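Local coordinates for putative nucleic acid-binding lipoprotein (PDB 3F1Z) that is of unknown function but, as a putative lipoprotein with an OB-fold, may bind nucleic acid, at residues A[62-67]-A[72-77]. Sequence-based numbering, arbitrary orientation.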
ATOM      1  N   ARG A  62      -3.372 -12.155  -1.927  1.00 29.09           N
ATOM      2  CA  ARG A  62      -3.203 -13.125  -2.962  1.00 30.97           C
ATOM      3  C   ARG A  62      -1.742 -13.383  -3.212  1.00 31.81           C
ATOM      4  O   ARG A  62      -0.960 -12.445  -3.286  1.00 31.37           O
ATOM      5  CB  ARG A  62      -3.754 -12.440  -4.172  1.00 32.99           C
ATOM      6  CG  ARG A  62      -4.021 -13.233  -5.296  1.00 34.86           C
ATOM      7  CD  ARG A  62      -4.745 -12.394  -6.296  1.00 34.65           C
ATOM      8  NE  ARG A  62      -6.117 -12.180  -5.870  1.00 35.32           N
ATOM      9  CZ  ARG A  62      -7.171 -12.810  -6.355  1.00 33.77           C
ATOM     10  NH1 ARG A  62      -7.045 -13.729  -7.269  1.00 34.07           N
ATOM     11  NH2 ARG A  62      -8.356 -12.514  -5.897  1.00 33.97           N
ATOM     12  N   ARG A  63      -1.365 -14.647  -3.302  1.00 31.41           N
ATOM     13  CA  ARG A  63      -0.014 -15.014  -3.631  1.00 31.42           C
ATOM     14  C   ARG A  63       0.034 -15.154  -5.152  1.00 33.00           C
ATOM     15  O   ARG A  63      -0.903 -15.707  -5.770  1.00 31.41           O
ATOM     16  CB  ARG A  63       0.350 -16.311  -2.958  1.00 32.76           C
ATOM     17  CG  ARG A  63       1.695 -16.853  -3.346  1.00 33.40           C
ATOM     18  CD  ARG A  63       2.088 -17.940  -2.406  1.00 33.77           C
ATOM     19  NE  ARG A  63       3.299 -18.645  -2.835  1.00 34.36           N
ATOM     20  CZ  ARG A  63       4.168 -19.203  -1.998  1.00 34.15           C
ATOM     21  NH1 ARG A  63       4.027 -19.082  -0.698  1.00 34.80           N
ATOM     22  NH2 ARG A  63       5.223 -19.822  -2.457  1.00 34.98           N
ATOM     23  N   LYS A  64       1.115 -14.638  -5.748  1.00 33.14           N
ATOM     24  CA  LYS A  64       1.257 -14.614  -7.180  1.00 35.17           C
ATOM     25  C   LYS A  64       2.607 -15.121  -7.671  1.00 34.51           C
ATOM     26  O   LYS A  64       3.620 -14.936  -7.002  1.00 32.87           O
ATOM     27  CB  LYS A  64       0.977 -13.190  -7.701  1.00 37.10           C
ATOM     28  CG  LYS A  64      -0.556 -12.855  -7.688  1.00 39.03           C
ATOM     29  CD  LYS A  64      -0.948 -11.889  -8.787  1.00 39.69           C
ATOM     30  CE  LYS A  64      -2.243 -12.304  -9.526  1.00 41.54           C
ATOM     31  NZ  LYS A  64      -2.157 -13.369 -10.642  1.00 41.95           N
ATOM     32  N   SER A  65       2.573 -15.790  -8.834  1.00 33.99           N
ATOM     33  CA  SER A  65       3.738 -16.310  -9.504  1.00 34.58           C
ATOM     34  C   SER A  65       4.554 -15.169 -10.021  1.00 35.52           C
ATOM     35  O   SER A  65       4.051 -14.298 -10.770  1.00 34.42           O
ATOM     36  CB  SER A  65       3.351 -17.167 -10.732  1.00 35.55           C
ATOM     37  OG  SER A  65       2.865 -18.449 -10.353  1.00 35.56           O
ATOM     38  N   GLY A  66       5.828 -15.188  -9.672  1.00 36.42           N
ATOM     39  CA  GLY A  66       6.737 -14.168 -10.147  1.00 38.13           C
ATOM     40  C   GLY A  66       7.587 -14.635 -11.309  1.00 38.82           C
ATOM     41  O   GLY A  66       7.576 -15.806 -11.717  1.00 37.80           O
ATOM     42  N   ILE A  67       8.336 -13.685 -11.830  1.00 41.16           N
ATOM     43  CA  ILE A  67       9.272 -13.935 -12.912  1.00 42.69           C
ATOM     44  C   ILE A  67      10.618 -14.371 -12.280  1.00 42.54           C
ATOM     45  O   ILE A  67      11.019 -13.914 -11.191  1.00 42.06           O
ATOM     46  CB  ILE A  67       9.520 -12.630 -13.748  1.00 43.56           C
ATOM     47  CG1 ILE A  67       8.177 -11.896 -14.050  1.00 44.64           C
ATOM     48  CG2 ILE A  67      10.364 -12.961 -15.023  1.00 42.61           C
ATOM     49  CD1 ILE A  67       8.294 -10.411 -14.599  1.00 43.95           C
ATOM     50  N   TYR A  72       5.367 -13.493  -5.157  1.00 30.97           N
ATOM     51  CA  TYR A  72       5.146 -12.277  -4.404  1.00 30.73           C
ATOM     52  C   TYR A  72       3.669 -12.246  -4.013  1.00 31.23           C
ATOM     53  O   TYR A  72       2.948 -13.141  -4.337  1.00 30.09           O
ATOM     54  CB  TYR A  72       5.564 -11.072  -5.234  1.00 30.92           C
ATOM     55  CG  TYR A  72       4.670 -10.816  -6.421  1.00 31.22           C
ATOM     56  CD1 TYR A  72       4.847 -11.510  -7.606  1.00 32.11           C
ATOM     57  CD2 TYR A  72       3.638  -9.894  -6.349  1.00 31.56           C
ATOM     58  CE1 TYR A  72       4.030 -11.291  -8.722  1.00 32.36           C
ATOM     59  CE2 TYR A  72       2.798  -9.632  -7.469  1.00 32.00           C
ATOM     60  CZ  TYR A  72       3.002 -10.343  -8.651  1.00 32.56           C
ATOM     61  OH  TYR A  72       2.176 -10.148  -9.743  1.00 32.54           O
ATOM     62  N   PHE A  73       3.234 -11.210  -3.286  1.00 32.45           N
ATOM     63  CA  PHE A  73       1.874 -11.112  -2.837  1.00 30.60           C
ATOM     64  C   PHE A  73       1.334  -9.749  -3.142  1.00 31.81           C
ATOM     65  O   PHE A  73       2.055  -8.788  -3.006  1.00 33.28           O
ATOM     66  CB  PHE A  73       1.822 -11.236  -1.335  1.00 30.41           C
ATOM     67  CG  PHE A  73       2.418 -12.484  -0.778  1.00 29.44           C
ATOM     68  CD1 PHE A  73       3.723 -12.525  -0.394  1.00 29.52           C
ATOM     69  CD2 PHE A  73       1.636 -13.592  -0.554  1.00 30.12           C
ATOM     70  CE1 PHE A  73       4.269 -13.697   0.162  1.00 29.55           C
ATOM     71  CE2 PHE A  73       2.157 -14.754  -0.004  1.00 29.46           C
ATOM     72  CZ  PHE A  73       3.483 -14.800   0.348  1.00 29.84           C
ATOM     73  N   ILE A  74       0.068  -9.663  -3.535  1.00 33.28           N
ATOM     74  CA  ILE A  74      -0.643  -8.403  -3.688  1.00 34.24           C
ATOM     75  C   ILE A  74      -1.695  -8.353  -2.549  1.00 34.56           C
ATOM     76  O   ILE A  74      -2.486  -9.303  -2.352  1.00 33.21           O
ATOM     77  CB  ILE A  74      -1.381  -8.316  -5.034  1.00 36.01           C
ATOM     78  CG1 ILE A  74      -0.403  -8.287  -6.177  1.00 37.97           C
ATOM     79  CG2 ILE A  74      -2.078  -6.992  -5.175  1.00 37.29           C
ATOM     80  CD1 ILE A  74       0.523  -6.994  -6.190  1.00 38.88           C
ATOM     81  N   VAL A  75      -1.695  -7.240  -1.816  1.00 34.34           N
ATOM     82  CA  VAL A  75      -2.657  -6.957  -0.743  1.00 32.71           C
ATOM     83  C   VAL A  75      -3.432  -5.721  -1.190  1.00 32.13           C
ATOM     84  O   VAL A  75      -2.836  -4.716  -1.575  1.00 31.84           O
ATOM     85  CB  VAL A  75      -1.954  -6.703   0.565  1.00 32.12           C
ATOM     86  CG1 VAL A  75      -2.914  -6.128   1.591  1.00 31.67           C
ATOM     87  CG2 VAL A  75      -1.352  -8.009   1.077  1.00 31.10           C
ATOM     88  N   THR A  76      -4.759  -5.831  -1.222  1.00 31.27           N
ATOM     89  CA  THR A  76      -5.624  -4.762  -1.699  1.00 30.50           C
ATOM     90  C   THR A  76      -6.414  -4.223  -0.523  1.00 30.24           C
ATOM     91  O   THR A  76      -6.971  -4.995   0.261  1.00 30.30           O
ATOM     92  CB  THR A  76      -6.611  -5.256  -2.767  1.00 30.81           C
ATOM     93  OG1 THR A  76      -5.896  -5.951  -3.770  1.00 32.20           O
ATOM     94  CG2 THR A  76      -7.384  -4.109  -3.416  1.00 30.37           C
HETATM   95  N   MSE A  77      -6.537  -2.897  -0.468  1.00 29.87           N
HETATM   96  CA  MSE A  77      -7.122  -2.203   0.669  1.00 29.26           C
HETATM   97  C   MSE A  77      -8.170  -1.226   0.202  1.00 29.76           C
HETATM   98  O   MSE A  77      -7.942  -0.520  -0.788  1.00 29.21           O
HETATM   99  CB  MSE A  77      -5.990  -1.436   1.372  1.00 28.96           C
HETATM  100  CG  MSE A  77      -6.379  -0.754   2.641  1.00 29.00           C
HETATM  101 SE   MSE A  77      -4.997   0.449   3.326  0.75 26.62          SE
HETATM  102  CE  MSE A  77      -4.020  -0.834   4.445  1.00 28.51           C
TER
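Arg62, Arg63 and Lys64 pair with Ile74, Phe73 and Tyr72 as antiparallel strands, the two short axes inclined at 140° and 4.6 Å apart at their closest. This is the outer part of a beta hairpin in the OB-fold, made by strands 51-65 and 71-78. Lys64 and Tyr72 form a hydrogen-bonded pair: Lys64 N reaches Tyr72 O at 2.8 Å, and Tyr72 N returns to Lys64 O at 2.9 Å. At the Arg62–Ile74 pair, Ile74 N gives a sound bond to Arg62 O, but the return bond from Arg62 N to Ile74 O is weak. Arg63 and Phe73 make the non-hydrogen-bonded pair between them. There, the CA of Phe73 comes 3.2 Å from Arg62 O in a CA-H...O contact.

The side chains of Arg62, Lys64, Tyr72 and Ile74 share one face of the hairpin. Tyr72 CG sits between its backbone N and carbonyl carbon (chi1 69°), which brings the ring face over Lys64 CB. This CB is offset toward the CZ rim of the Tyr72 ring, 3.9 Å from the centroid, in a CH-pi contact. Ile74 CD1 meets the ring edge in plane. Arg62 NE forms a salt bridge with Asp60 OD2.

Arg63 and Phe73 project from the other face. The Arg63 chain is extended from CG to NE, and its CB, CG and CD run past the CE2 side of Phe73, approaching the ring obliquely. The guanidinium plane is turned 81° from the Phe73 ring, and the guanidinium group makes a cation-pi contact with Tyr71. Phe73 is buried and also packs on Ser97 and Val100 of helix 97-100. Across the hairpin, Arg63 CB lies 3.8 Å from Phe73 CE2.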